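Local atomic coordinates of membrane-fusion protein (Streptococcus pneumoniae, PDB entry 5XU0), a protein that probably serves as the membrane-fusion component of a MacAB-like efflux pump, assembling with its copies into a channel for substrate export. Residues G7-K12 with L177-E182; Y16-A21 with S165-H170. The protein carries 2 engineered substitutions. All coordinates share one frame; numbering follows the deposited sequence.

Contact 1: residues G7-K12 with L177-E182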
ATOM      1  N   GLY B   7     -11.731 -23.074  30.258  1.00 86.87           N
ATOM      2  CA  GLY B   7     -11.843 -21.709  29.782  1.00 83.69           C
ATOM      3  C   GLY B   7     -10.769 -20.856  30.417  1.00 88.07           C
ATOM      4  O   GLY B   7     -10.100 -21.263  31.373  1.00 90.30           O
ATOM      5  N   THR B   8     -10.612 -19.656  29.868  1.00 86.76           N
ATOM      6  CA  THR B   8      -9.631 -18.714  30.379  1.00 91.13           C
ATOM      7  C   THR B   8     -10.320 -17.440  30.847  1.00 99.63           C
ATOM      8  O   THR B   8     -11.377 -17.051  30.329  1.00 94.76           O
ATOM      9  CB  THR B   8      -8.566 -18.379  29.328  1.00 81.10           C
ATOM     10  OG1 THR B   8      -9.195 -17.886  28.141  1.00121.11           O
ATOM     11  CG2 THR B   8      -7.754 -19.616  28.986  1.00 82.95           C
ATOM     12  N   VAL B   9      -9.709 -16.809  31.850  1.00 99.03           N
ATOM     13  CA  VAL B   9     -10.196 -15.542  32.384  1.00 91.60           C
ATOM     14  C   VAL B   9      -9.822 -14.442  31.400  1.00 92.53           C
ATOM     15  O   VAL B   9      -8.642 -14.126  31.221  1.00 96.83           O
ATOM     16  CB  VAL B   9      -9.634 -15.258  33.780  1.00 98.18           C
ATOM     17  CG1 VAL B   9     -10.335 -14.050  34.395  1.00 85.87           C
ATOM     18  CG2 VAL B   9      -9.795 -16.475  34.666  1.00 92.43           C
ATOM     19  N   THR B  10     -10.824 -13.874  30.746  1.00 86.38           N
ATOM     20  CA  THR B  10     -10.626 -12.772  29.827  1.00 84.42           C
ATOM     21  C   THR B  10     -11.402 -11.564  30.323  1.00 90.37           C
ATOM     22  O   THR B  10     -12.342 -11.678  31.117  1.00 91.67           O
ATOM     23  CB  THR B  10     -11.079 -13.132  28.407  1.00 78.43           C
ATOM     24  OG1 THR B  10     -12.469 -12.818  28.259  1.00 96.13           O
ATOM     25  CG2 THR B  10     -10.875 -14.612  28.141  1.00 92.90           C
ATOM     26  N   ALA B  11     -10.997 -10.398  29.850  1.00 88.48           N
ATOM     27  CA  ALA B  11     -11.750  -9.201  30.159  1.00 88.11           C
ATOM     28  C   ALA B  11     -12.879  -9.022  29.155  1.00 84.84           C
ATOM     29  O   ALA B  11     -12.905  -9.642  28.089  1.00 74.91           O
ATOM     30  CB  ALA B  11     -10.846  -7.978  30.165  1.00 68.08           C
ATOM     31  N   LYS B  12     -13.827  -8.164  29.520  1.00 80.36           N
ATOM     32  CA  LYS B  12     -14.987  -7.899  28.684  1.00 85.12           C
ATOM     33  C   LYS B  12     -14.765  -6.698  27.774  1.00 86.85           C
ATOM     34  O   LYS B  12     -15.027  -6.768  26.570  1.00 83.05           O
ATOM     35  CB  LYS B  12     -16.218  -7.676  29.565  1.00 85.77           C
ATOM     36  CG  LYS B  12     -17.444  -7.199  28.815  1.00 82.72           C
ATOM     37  CD  LYS B  12     -18.664  -7.221  29.713  1.00 81.99           C
ATOM     38  CE  LYS B  12     -19.940  -7.083  28.904  1.00 94.15           C
ATOM     39  NZ  LYS B  12     -21.149  -7.249  29.754  1.00104.81           N
ATOM     40  N   LEU B 177     -15.125  -8.913  34.765  1.00 99.51           N
ATOM     41  CA  LEU B 177     -14.355  -9.986  34.157  1.00 86.92           C
ATOM     42  C   LEU B 177     -15.278 -11.100  33.674  1.00 85.53           C
ATOM     43  O   LEU B 177     -16.408 -11.258  34.141  1.00 92.53           O
ATOM     44  CB  LEU B 177     -13.328 -10.539  35.144  1.00 85.16           C
ATOM     45  CG  LEU B 177     -11.885 -10.100  34.893  1.00 81.79           C
ATOM     46  CD1 LEU B 177     -11.794  -8.591  34.878  1.00100.17           C
ATOM     47  CD2 LEU B 177     -10.952 -10.678  35.943  1.00 77.63           C
ATOM     48  N   GLN B 178     -14.782 -11.871  32.706  1.00 88.40           N
ATOM     49  CA  GLN B 178     -15.514 -13.002  32.152  1.00 94.19           C
ATOM     50  C   GLN B 178     -14.542 -14.162  31.968  1.00 86.78           C
ATOM     51  O   GLN B 178     -13.337 -14.032  32.203  1.00 85.73           O
ATOM     52  CB  GLN B 178     -16.197 -12.629  30.826  1.00 91.19           C
ATOM     53  CG  GLN B 178     -16.980 -11.320  30.863  1.00 91.64           C
ATOM     54  CD  GLN B 178     -17.814 -11.087  29.616  1.00 91.23           C
ATOM     55  OE1 GLN B 178     -19.037 -10.964  29.688  1.00 91.88           O
ATOM     56  NE2 GLN B 178     -17.153 -11.010  28.467  1.00 78.69           N
ATOM     57  N   VAL B 179     -15.069 -15.312  31.558  1.00 79.72           N
ATOM     58  CA  VAL B 179     -14.232 -16.422  31.111  1.00 95.62           C
ATOM     59  C   VAL B 179     -14.826 -16.968  29.821  1.00 88.23           C
ATOM     60  O   VAL B 179     -16.052 -17.014  29.660  1.00 84.52           O
ATOM     61  CB  VAL B 179     -14.099 -17.541  32.173  1.00102.72           C
ATOM     62  CG1 VAL B 179     -13.051 -17.203  33.196  1.00 99.56           C
ATOM     63  CG2 VAL B 179     -15.381 -17.748  32.885  1.00 92.59           C
ATOM     64  N   LYS B 180     -13.955 -17.371  28.895  1.00 86.02           N
ATOM     65  CA  LYS B 180     -14.429 -17.888  27.618  1.00 85.13           C
ATOM     66  C   LYS B 180     -13.697 -19.161  27.227  1.00 90.65           C
ATOM     67  O   LYS B 180     -12.626 -19.487  27.748  1.00 86.49           O
ATOM     68  CB  LYS B 180     -14.298 -16.866  26.482  1.00 86.64           C
ATOM     69  CG  LYS B 180     -14.278 -15.400  26.878  1.00 92.55           C
ATOM     70  CD  LYS B 180     -14.166 -14.559  25.620  1.00 91.54           C
ATOM     71  CE  LYS B 180     -14.576 -13.120  25.868  1.00100.98           C
ATOM     72  NZ  LYS B 180     -14.473 -12.295  24.639  1.00 96.65           N
ATOM     73  N   GLY B 181     -14.301 -19.863  26.277  1.00 80.66           N
ATOM     74  CA  GLY B 181     -13.652 -20.994  25.648  1.00 77.88           C
ATOM     75  C   GLY B 181     -14.500 -21.498  24.502  1.00 90.05           C
ATOM     76  O   GLY B 181     -15.263 -20.741  23.902  1.00103.33           O
ATOM     77  N   GLU B 182     -14.382 -22.792  24.208  1.00 77.22           N
ATOM     78  CA  GLU B 182     -15.182 -23.413  23.159  1.00 86.05           C
ATOM     79  C   GLU B 182     -15.851 -24.681  23.680  1.00 82.48           C
ATOM     80  O   GLU B 182     -15.496 -25.221  24.730  1.00 76.27           O
ATOM     81  CB  GLU B 182     -14.341 -23.742  21.919  1.00 99.46           C
ATOM     82  CG  GLU B 182     -13.817 -22.536  21.171  1.00110.67           C
ATOM     83  CD  GLU B 182     -12.937 -22.937  20.004  1.00138.90           C
ATOM     84  OE1 GLU B 182     -12.594 -24.134  19.907  1.00135.73           O
ATOM     85  OE2 GLU B 182     -12.589 -22.061  19.183  1.00148.01           O
TER
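Thr-8 pairs with Lys-180 and Thr-10 with Gln-178 through the main chain, an instance of how two distant parts of a sequence are zipped into one antiparallel sheet. Four backbone hydrogen bonds carry the pairing. Thr-8 N donates to Lys-180 O at 2.9 Å, and Lys-180 N returns the bond to Thr-8 O at 3.0 Å. Two residues on, Thr-10 N reaches Gln-178 O with a more bent N-H...O angle of 140°, and Gln-178 N bonds to Thr-10 O at 2.9 Å. Between these pairs lies the non-hydrogen-bonded pair Val-9 and Val-179, with CA atoms 4.3 Å apart.

The strands 3-10 and 178-183 are neighbours in a closed six-stranded antiparallel barrel, in keeping with the beta-barrel domain of membrane-fusion proteins. Val-179 also bonds through its backbone to Ile-243 of strand 239-246, while Val-9 turns its other backbone edge to Gly-255 and Phe-256, just ahead of strand 257-262.

Apolar packing gathers on the face carrying Val-9 and Val-179. The two branches of Val-9 divide the work: CG1, anti to the backbone N (chi1 -171°), touches Leu-177 CD2 at 3.8 Å, and CG2 meets Val-179 CG1 at 3.6 Å. Val-258 and Met-260 add to this buried cluster.

Mixed contacts occupy the face of Thr-10, Gln-178 and Lys-180. The extended Lys-180 chain crosses the Thr-10 side chain at about a right angle, with its CG 3.7 Å from Thr-10 CG2, and its methylenes also pass Thr-10 OG1. That hydroxyl donates to the carbonyl oxygen of Ala-11, from above its plane. Farther along, the aliphatic part of Lys-12 crosses Gln-178 at a slant, CB lying 3.9 Å from Gln-178 CG.

Contact 2: residues Y16-A21 with S165-H170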
ATOM      1  N   TYR B  16      -8.054  -0.502  21.836  1.00 82.50           N
ATOM      2  CA  TYR B  16      -6.792  -0.221  21.173  1.00 82.47           C
ATOM      3  C   TYR B  16      -6.891   1.130  20.483  1.00 83.69           C
ATOM      4  O   TYR B  16      -7.892   1.426  19.821  1.00 77.64           O
ATOM      5  CB  TYR B  16      -6.451  -1.288  20.128  1.00 81.40           C
ATOM      6  CG  TYR B  16      -6.319  -2.704  20.641  1.00 84.03           C
ATOM      7  CD1 TYR B  16      -5.087  -3.205  21.040  1.00 73.26           C
ATOM      8  CD2 TYR B  16      -7.420  -3.552  20.692  1.00 76.73           C
ATOM      9  CE1 TYR B  16      -4.957  -4.503  21.495  1.00 84.81           C
ATOM     10  CE2 TYR B  16      -7.299  -4.853  21.147  1.00 90.42           C
ATOM     11  CZ  TYR B  16      -6.065  -5.323  21.546  1.00 94.42           C
ATOM     12  OH  TYR B  16      -5.936  -6.617  22.000  1.00 87.73           O
ATOM     13  N   VAL B  17      -5.860   1.951  20.635  1.00 71.05           N
ATOM     14  CA  VAL B  17      -5.708   3.145  19.818  1.00 77.73           C
ATOM     15  C   VAL B  17      -4.432   2.958  19.006  1.00 81.42           C
ATOM     16  O   VAL B  17      -3.330   2.798  19.559  1.00 78.86           O
ATOM     17  CB  VAL B  17      -5.718   4.451  20.636  1.00 80.91           C
ATOM     18  CG1 VAL B  17      -6.933   4.479  21.559  1.00 68.97           C
ATOM     19  CG2 VAL B  17      -4.438   4.694  21.410  1.00 85.75           C
ATOM     20  N   TYR B  18      -4.613   2.878  17.693  1.00 84.63           N
ATOM     21  CA  TYR B  18      -3.552   2.725  16.713  1.00 82.00           C
ATOM     22  C   TYR B  18      -3.198   4.086  16.137  1.00 70.72           C
ATOM     23  O   TYR B  18      -4.012   5.012  16.143  1.00 83.07           O
ATOM     24  CB  TYR B  18      -3.974   1.792  15.570  1.00 82.71           C
ATOM     25  CG  TYR B  18      -4.631   0.489  15.984  1.00 90.70           C
ATOM     26  CD1 TYR B  18      -3.869  -0.613  16.344  1.00 81.74           C
ATOM     27  CD2 TYR B  18      -6.015   0.351  15.984  1.00 82.20           C
ATOM     28  CE1 TYR B  18      -4.466  -1.808  16.702  1.00 81.94           C
ATOM     29  CE2 TYR B  18      -6.619  -0.842  16.342  1.00 89.47           C
ATOM     30  CZ  TYR B  18      -5.841  -1.917  16.702  1.00 92.21           C
ATOM     31  OH  TYR B  18      -6.435  -3.110  17.062  1.00 97.50           O
ATOM     32  N   PHE B  19      -1.977   4.194  15.626  1.00 74.18           N
ATOM     33  CA  PHE B  19      -1.543   5.430  14.991  1.00 84.94           C
ATOM     34  C   PHE B  19      -2.403   5.736  13.769  1.00 84.01           C
ATOM     35  O   PHE B  19      -2.867   4.836  13.063  1.00 86.35           O
ATOM     36  CB  PHE B  19      -0.071   5.327  14.590  1.00 86.37           C
ATOM     37  CG  PHE B  19       0.488   6.593  14.010  1.00 90.39           C
ATOM     38  CD1 PHE B  19       0.935   7.610  14.835  1.00 90.37           C
ATOM     39  CD2 PHE B  19       0.566   6.765  12.638  1.00102.02           C
ATOM     40  CE1 PHE B  19       1.449   8.777  14.303  1.00 98.59           C
ATOM     41  CE2 PHE B  19       1.079   7.929  12.099  1.00109.24           C
ATOM     42  CZ  PHE B  19       1.522   8.936  12.934  1.00109.28           C
ATOM     43  N   ASP B  20      -2.619   7.028  13.525  1.00 82.91           N
ATOM     44  CA  ASP B  20      -3.412   7.487  12.386  1.00 88.44           C
ATOM     45  C   ASP B  20      -2.674   8.644  11.729  1.00 85.75           C
ATOM     46  O   ASP B  20      -2.643   9.753  12.273  1.00 88.62           O
ATOM     47  CB  ASP B  20      -4.815   7.909  12.822  1.00 76.52           C
ATOM     48  CG  ASP B  20      -5.760   8.105  11.650  1.00 84.79           C
ATOM     49  OD1 ASP B  20      -5.285   8.166  10.494  1.00 86.15           O
ATOM     50  OD2 ASP B  20      -6.981   8.208  11.886  1.00 88.94           O
ATOM     51  N   ALA B  21      -2.085   8.384  10.558  1.00 84.36           N
ATOM     52  CA  ALA B  21      -1.365   9.423   9.828  1.00 77.12           C
ATOM     53  C   ALA B  21      -2.293  10.539   9.367  1.00 85.71           C
ATOM     54  O   ALA B  21      -1.878  11.703   9.307  1.00 72.28           O
ATOM     55  CB  ALA B  21      -0.648   8.811   8.629  1.00 78.48           C
ATOM     56  N   SER B 165      -0.483  -2.836  11.742  1.00136.34           N
ATOM     57  CA  SER B 165      -1.111  -1.794  12.542  1.00113.62           C
ATOM     58  C   SER B 165      -0.231  -1.481  13.746  1.00113.23           C
ATOM     59  O   SER B 165       0.248  -2.392  14.427  1.00106.61           O
ATOM     60  CB  SER B 165      -2.504  -2.227  12.998  1.00110.56           C
ATOM     61  OG  SER B 165      -3.255  -2.750  11.916  1.00109.46           O
ATOM     62  N   GLN B 166      -0.020  -0.191  14.004  1.00102.36           N
ATOM     63  CA  GLN B 166       0.849   0.254  15.093  1.00 98.38           C
ATOM     64  C   GLN B 166      -0.009   0.546  16.319  1.00 97.33           C
ATOM     65  O   GLN B 166      -0.611   1.617  16.428  1.00 83.85           O
ATOM     66  CB  GLN B 166       1.652   1.480  14.671  1.00 92.48           C
ATOM     67  CG  GLN B 166       2.477   1.280  13.408  1.00102.23           C
ATOM     68  CD  GLN B 166       3.915   1.738  13.569  1.00104.75           C
ATOM     69  OE1 GLN B 166       4.306   2.788  13.061  1.00106.54           O
ATOM     70  NE2 GLN B 166       4.711   0.949  14.281  1.00117.50           N
ATOM     71  N   VAL B 167      -0.068  -0.408  17.246  1.00 99.34           N
ATOM     72  CA  VAL B 167      -0.771  -0.186  18.505  1.00 88.51           C
ATOM     73  C   VAL B 167      -0.004   0.855  19.306  1.00 91.42           C
ATOM     74  O   VAL B 167       1.157   0.640  19.672  1.00 85.20           O
ATOM     75  CB  VAL B 167      -0.909  -1.487  19.305  1.00 93.06           C
ATOM     76  CG1 VAL B 167      -1.571  -1.210  20.656  1.00 81.59           C
ATOM     77  CG2 VAL B 167      -1.664  -2.543  18.513  1.00 75.45           C
HETATM   78  N   MSE B 168      -0.646   1.982  19.589  1.00 86.01           N
HETATM   79  CA  MSE B 168       0.013   3.011  20.374  1.00 88.07           C
HETATM   80  C   MSE B 168      -0.393   2.949  21.838  1.00 95.45           C
HETATM   81  O   MSE B 168       0.453   3.122  22.716  1.00 86.95           O
HETATM   82  CB  MSE B 168      -0.269   4.395  19.804  1.00100.17           C
HETATM   83  CG  MSE B 168       0.908   4.982  19.045  1.00119.53           C
HETATM   84 SE   MSE B 168       0.832   6.917  18.998  1.00249.82          SE
HETATM   85  CE  MSE B 168      -0.954   7.081  18.267  1.00 74.37           C
ATOM     86  N   VAL B 169      -1.671   2.696  22.124  1.00 86.58           N
ATOM     87  CA  VAL B 169      -2.095   2.544  23.515  1.00 76.00           C
ATOM     88  C   VAL B 169      -3.158   1.460  23.604  1.00 85.08           C
ATOM     89  O   VAL B 169      -4.112   1.451  22.821  1.00 75.91           O
ATOM     90  CB  VAL B 169      -2.603   3.870  24.119  1.00 82.77           C
ATOM     91  CG1 VAL B 169      -3.402   3.629  25.385  1.00 87.33           C
ATOM     92  CG2 VAL B 169      -1.443   4.776  24.425  1.00 86.25           C
ATOM     93  N   HIS B 170      -2.992   0.550  24.562  1.00 83.45           N
ATOM     94  CA  HIS B 170      -3.926  -0.537  24.811  1.00 76.99           C
ATOM     95  C   HIS B 170      -4.375  -0.481  26.261  1.00 80.71           C
ATOM     96  O   HIS B 170      -3.538  -0.510  27.176  1.00 86.81           O
ATOM     97  CB  HIS B 170      -3.291  -1.894  24.505  1.00 82.15           C
ATOM     98  CG  HIS B 170      -4.239  -3.045  24.628  1.00 88.41           C
ATOM     99  ND1 HIS B 170      -3.813  -4.353  24.713  1.00 75.60           N
ATOM    100  CD2 HIS B 170      -5.592  -3.085  24.676  1.00 84.97           C
ATOM    101  CE1 HIS B 170      -4.862  -5.149  24.810  1.00 80.81           C
ATOM    102  NE2 HIS B 170      -5.954  -4.405  24.791  1.00 84.13           N
TER
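A classic beta bulge sets the register here: Met-168 and Val-169 both face Val-17, illustrating how one extra residue can be absorbed in an antiparallel pair of strands. Val-17 O accepts two bonds, from Met-168 N at 2.8 Å and from Val-169 N at 3.1 Å. Val-17 N completes the grip by donating to Val-169 O, almost straight at 170°. Beyond the bulge Phe-19 N donates to Gln-166 O at 3.0 Å, and that same oxygen lies in the plane of the Tyr-18 ring, at its edge.

Before the bulge, the side chains of Tyr-16 and His-170 run alongside each other in the same direction and their rings stack face to face. Their centroids are 3.9 Å apart and the planes differ by 19°. The overlap is unequal: Tyr-16 CE1 stands over the centre of the imidazole, whereas His-170 NE2 sits over the phenol face, offset toward its rim. His-170 CG is anti to the backbone N (chi1 -175°), on the side from which the ring can cover the phenol. His-170 NE2 is hydrogen-bonded to Glu-14, a neighbour that could favour a protonated imidazole, and Tyr-219 of a third subunit meets the ring edge-to-face.

Just before the bulge on its own strand, Val-167 divides its methyls between two tyrosines: CG1 touches the edge of the Tyr-16 ring at CD1, 4.1 Å away, while CG2 packs against Tyr-18 CE1. The CE methyl of Met-168, modelled as selenomethionine and bent at chi3, comes within 4.0 Å of Phe-19 CD1. Tyr-18 OH bonds to Asn-156 O of a second subunit, bringing a neighbour directly onto this strand pair. Joining strands from both ends of a helical hairpin insertion into one sheet is consistent with the barrel-sandwich hybrid, or lipoyl-like, domain of membrane-fusion proteins.

The two contacts have centres 24 Å apart and belong to different sheets: contact 1 to the closed six-stranded barrel, contact 2 to the four-stranded sheet that includes strands 148-153 and 36-37. Along the chain they are nested. The strand 3-10 leads directly to 14-18, and after the long excursion through helices 49-77 and 109-138, strand 167-172 leads to 178-183. The polypeptide thus passes from barrel to barrel-sandwich domain and returns beside its outgoing path, so two adjacent connections join the domains. This out-and-back layout is characteristic of membrane-fusion proteins. Other subunits touch contact 2 but not the segments of contact 1, placing 16-21 and 165-170 at the assembly interface.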